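Local coordinates for DegV family protein (Eubacterium eligens, PDB 3FDJ) that is of unknown function but, as a DegV family member, probably binds a fatty acid, at residues L42-E52 with A258-R268. Residues are numbered along the deposited sequence; the frame is centred on the assembly and turned at random.
Sequences LDIHRMLDILE and AGGLCSYYAER
Arg268 reaches from the turn after helix 260-266 across Leu48 to the acidic side of helix 44-52, burying 151 Å² against that segment. Its NH1 and NH2 both donate to Asp49 OD1, each at 2.9 Å, and this oxygen lies 16° out of the guanidinium plane. NH1 also forms a weak bond to Glu52 OE1 (2.7 Å), closing a salt-bridge network. A bend at chi3 (-127°) turns the guanidinium so that one face rests on Leu48 CB, 3.5 Å from its plane. NE pairs with Glu232, which also accepts from His45 ND1. A leucine in place of Arg268 would probably leave Asp49 and Glu52 without their shared positive mate, cost Glu232 its salt bridge though not His45, and remove the flat group over Leu48 CB. Leu48 CD2 lies 3.9 Å from Ser263 O; toward the start of the two helices, Ile44 CD1 packs 3.6 Å from Gly260 N. At Gly260 a CB would clash with Leu42 CD2, which sits 3.7 Å from Gly260 CA; this glycine therefore permits the close approach. With axes 10.5 Å apart at -29°, the pair is a near-parallel helix packing, joining the N-terminal part of the DegV fold to the helix connecting strands 253-257 and 271-276 of one sheet.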
loop_
_atom_site.group_PDB
_atom_site.type_symbol
_atom_site.label_atom_id
_atom_site.label_comp_id
_atom_site.label_asym_id
_atom_site.label_seq_id
_atom_site.Cartn_x
_atom_site.Cartn_y
_atom_site.Cartn_z
ATOM N N LEU A 42 6.309 15.773 4.749
ATOM C CA LEU A 42 6.361 14.972 5.970
ATOM C C LEU A 42 7.749 14.429 6.350
ATOM O O LEU A 42 8.422 13.757 5.554
ATOM C CB LEU A 42 5.369 13.809 5.879
ATOM C CG LEU A 42 5.165 12.985 7.147
ATOM C CD1 LEU A 42 4.724 13.851 8.296
ATOM C CD2 LEU A 42 4.133 11.882 6.857
ATOM N N ASP A 43 8.152 14.709 7.590
ATOM C CA ASP A 43 9.361 14.145 8.168
ATOM C C ASP A 43 8.955 12.887 8.942
ATOM O O ASP A 43 8.538 12.946 10.094
ATOM C CB ASP A 43 10.056 15.163 9.085
ATOM C CG ASP A 43 11.326 14.601 9.741
ATOM O OD1 ASP A 43 11.543 13.368 9.719
ATOM O OD2 ASP A 43 12.120 15.398 10.286
ATOM N N ILE A 44 9.061 11.752 8.279
ATOM C CA ILE A 44 8.534 10.499 8.828
ATOM C C ILE A 44 9.339 10.049 10.030
ATOM O O ILE A 44 8.778 9.575 11.004
ATOM C CB ILE A 44 8.491 9.399 7.758
ATOM C CG1 ILE A 44 7.379 9.700 6.759
ATOM C CG2 ILE A 44 8.272 8.024 8.395
ATOM C CD1 ILE A 44 7.492 8.966 5.450
ATOM N N HIS A 45 10.656 10.225 9.968
ATOM C CA HIS A 45 11.543 9.847 11.071
ATOM C C HIS A 45 11.155 10.586 12.352
ATOM O O HIS A 45 11.065 9.992 13.429
ATOM C CB HIS A 45 12.998 10.133 10.692
ATOM C CG HIS A 45 13.990 9.675 11.717
ATOM N ND1 HIS A 45 14.345 8.351 11.867
ATOM C CD2 HIS A 45 14.688 10.360 12.653
ATOM C CE1 HIS A 45 15.219 8.239 12.854
ATOM N NE2 HIS A 45 15.446 9.444 13.346
ATOM N N ARG A 46 10.892 11.886 12.224
ATOM C CA ARG A 46 10.413 12.694 13.333
ATOM C C ARG A 46 9.045 12.214 13.858
ATOM O O ARG A 46 8.820 12.139 15.071
ATOM C CB ARG A 46 10.331 14.173 12.914
ATOM C CG ARG A 46 9.645 15.073 13.930
ATOM C CD ARG A 46 9.666 16.549 13.509
ATOM N NE ARG A 46 8.948 17.375 14.476
ATOM C CZ ARG A 46 7.625 17.545 14.521
ATOM N NH1 ARG A 46 6.816 16.959 13.643
ATOM N NH2 ARG A 46 7.098 18.314 15.467
HETATM N N MSE A 47 8.128 11.909 12.943
HETATM C CA MSE A 47 6.809 11.443 13.345
HETATM C C MSE A 47 6.916 10.147 14.148
HETATM O O MSE A 47 6.265 9.996 15.177
HETATM C CB MSE A 47 5.920 11.206 12.121
HETATM C CG MSE A 47 4.505 10.799 12.486
HETATM SE SE MSE A 47 3.478 10.279 10.922
HETATM C CE MSE A 47 4.366 8.584 10.485
ATOM N N LEU A 48 7.714 9.204 13.658
ATOM C CA LEU A 48 7.886 7.931 14.354
ATOM C C LEU A 48 8.496 8.140 15.746
ATOM O O LEU A 48 8.108 7.460 16.700
ATOM C CB LEU A 48 8.749 6.977 13.529
ATOM C CG LEU A 48 8.132 6.474 12.213
ATOM C CD1 LEU A 48 9.157 5.680 11.419
ATOM C CD2 LEU A 48 6.894 5.652 12.482
ATOM N N ASP A 49 9.454 9.062 15.855
ATOM C CA ASP A 49 10.049 9.385 17.150
ATOM C C ASP A 49 8.992 9.957 18.093
ATOM O O ASP A 49 8.962 9.616 19.270
ATOM C CB ASP A 49 11.221 10.383 17.010
ATOM C CG ASP A 49 12.531 9.729 16.519
ATOM O OD1 ASP A 49 12.580 8.499 16.282
ATOM O OD2 ASP A 49 13.538 10.465 16.371
ATOM N N ILE A 50 8.124 10.821 17.578
ATOM C CA ILE A 50 7.067 11.409 18.396
ATOM C C ILE A 50 6.105 10.329 18.880
ATOM O O ILE A 50 5.770 10.269 20.075
ATOM C CB ILE A 50 6.303 12.525 17.647
ATOM C CG1 ILE A 50 7.168 13.784 17.559
ATOM C CG2 ILE A 50 5.004 12.865 18.344
ATOM C CD1 ILE A 50 6.598 14.835 16.624
ATOM N N LEU A 51 5.693 9.456 17.963
ATOM C CA LEU A 51 4.742 8.407 18.303
ATOM C C LEU A 51 5.298 7.391 19.292
ATOM O O LEU A 51 4.580 6.961 20.180
ATOM C CB LEU A 51 4.235 7.696 17.050
ATOM C CG LEU A 51 3.383 8.602 16.173
ATOM C CD1 LEU A 51 3.170 7.977 14.821
ATOM C CD2 LEU A 51 2.064 8.934 16.836
ATOM N N GLU A 52 6.561 7.007 19.144
ATOM C CA GLU A 52 7.148 6.003 20.042
ATOM C C GLU A 52 7.195 6.436 21.504
ATOM O O GLU A 52 7.236 5.586 22.394
ATOM C CB GLU A 52 8.537 5.567 19.560
ATOM C CG GLU A 52 8.495 4.241 18.801
ATOM C CD GLU A 52 9.750 3.967 17.996
ATOM O OE1 GLU A 52 10.729 4.726 18.120
ATOM O OE2 GLU A 52 9.754 2.988 17.228
ATOM N N ALA A 258 8.641 3.268 2.714
ATOM C CA ALA A 258 7.223 3.502 2.982
ATOM C C ALA A 258 6.940 4.989 3.170
ATOM O O ALA A 258 7.820 5.762 3.574
ATOM C CB ALA A 258 6.786 2.706 4.208
ATOM N N GLY A 259 5.712 5.398 2.828
ATOM C CA GLY A 259 5.238 6.744 3.094
ATOM C C GLY A 259 4.701 6.822 4.504
ATOM O O GLY A 259 4.860 5.880 5.274
ATOM N N GLY A 260 4.081 7.955 4.826
ATOM C CA GLY A 260 3.608 8.254 6.177
ATOM C C GLY A 260 2.570 7.268 6.712
ATOM O O GLY A 260 2.695 6.770 7.815
ATOM N N LEU A 261 1.544 6.997 5.915
ATOM C CA LEU A 261 0.445 6.136 6.333
ATOM C C LEU A 261 0.938 4.723 6.572
ATOM O O LEU A 261 0.671 4.116 7.616
ATOM C CB LEU A 261 -0.645 6.135 5.251
ATOM C CG LEU A 261 -1.978 5.444 5.571
ATOM C CD1 LEU A 261 -1.870 3.931 5.500
ATOM C CD2 LEU A 261 -2.512 5.921 6.946
ATOM N N CYS A 262 1.658 4.170 5.606
ATOM C CA CYS A 262 2.205 2.835 5.780
ATOM C C CYS A 262 3.234 2.781 6.914
ATOM O O CYS A 262 3.287 1.790 7.631
ATOM C CB CYS A 262 2.763 2.263 4.481
ATOM S SG CYS A 262 1.420 1.796 3.281
ATOM N N SER A 263 3.992 3.846 7.126
ATOM C CA SER A 263 4.957 3.891 8.245
ATOM C C SER A 263 4.228 3.874 9.583
ATOM O O SER A 263 4.656 3.196 10.505
ATOM C CB SER A 263 5.896 5.098 8.138
ATOM O OG SER A 263 6.750 4.994 6.994
ATOM N N TYR A 264 3.092 4.566 9.660
ATOM C CA TYR A 264 2.294 4.579 10.886
ATOM C C TYR A 264 1.775 3.172 11.242
ATOM O O TYR A 264 1.914 2.740 12.380
ATOM C CB TYR A 264 1.137 5.594 10.779
ATOM C CG TYR A 264 0.199 5.566 11.949
ATOM C CD1 TYR A 264 0.549 6.196 13.140
ATOM C CD2 TYR A 264 -1.014 4.887 11.897
ATOM C CE1 TYR A 264 -0.273 6.140 14.247
ATOM C CE2 TYR A 264 -1.874 4.850 13.024
ATOM C CZ TYR A 264 -1.488 5.480 14.187
ATOM O OH TYR A 264 -2.273 5.461 15.312
ATOM N N TYR A 265 1.192 2.479 10.271
ATOM C CA TYR A 265 0.534 1.200 10.528
ATOM C C TYR A 265 1.467 -0.008 10.496
ATOM O O TYR A 265 1.241 -0.975 11.235
ATOM C CB TYR A 265 -0.649 1.007 9.573
ATOM C CG TYR A 265 -1.896 1.741 10.011
ATOM C CD1 TYR A 265 -2.507 1.439 11.238
ATOM C CD2 TYR A 265 -2.463 2.760 9.227
ATOM C CE1 TYR A 265 -3.652 2.116 11.659
ATOM C CE2 TYR A 265 -3.612 3.424 9.642
ATOM C CZ TYR A 265 -4.201 3.092 10.844
ATOM O OH TYR A 265 -5.316 3.767 11.285
ATOM N N ALA A 266 2.499 0.027 9.660
ATOM C CA ALA A 266 3.499 -1.063 9.646
ATOM C C ALA A 266 4.524 -0.946 10.771
ATOM O O ALA A 266 5.084 -1.952 11.218
ATOM C CB ALA A 266 4.193 -1.162 8.288
ATOM N N GLU A 267 4.760 0.286 11.206
ATOM C CA GLU A 267 5.664 0.647 12.313
ATOM C C GLU A 267 7.140 0.426 12.014
ATOM O O GLU A 267 7.510 -0.211 11.038
ATOM C CB GLU A 267 5.231 0.019 13.638
ATOM C CG GLU A 267 3.856 0.522 14.039
ATOM C CD GLU A 267 3.497 0.272 15.490
ATOM O OE1 GLU A 267 4.336 0.567 16.380
ATOM O OE2 GLU A 267 2.346 -0.171 15.730
ATOM N N ARG A 268 7.979 1.020 12.851
ATOM C CA ARG A 268 9.408 0.918 12.670
ATOM C C ARG A 268 9.809 -0.544 12.576
ATOM O O ARG A 268 9.372 -1.378 13.377
ATOM C CB ARG A 268 10.140 1.577 13.843
ATOM C CG ARG A 268 11.422 2.208 13.468
ATOM C CD ARG A 268 11.812 3.242 14.531
ATOM N NE ARG A 268 12.079 4.543 13.926
ATOM C CZ ARG A 268 12.005 5.714 14.558
ATOM N NH1 ARG A 268 11.639 5.783 15.835
ATOM N NH2 ARG A 268 12.294 6.829 13.902
#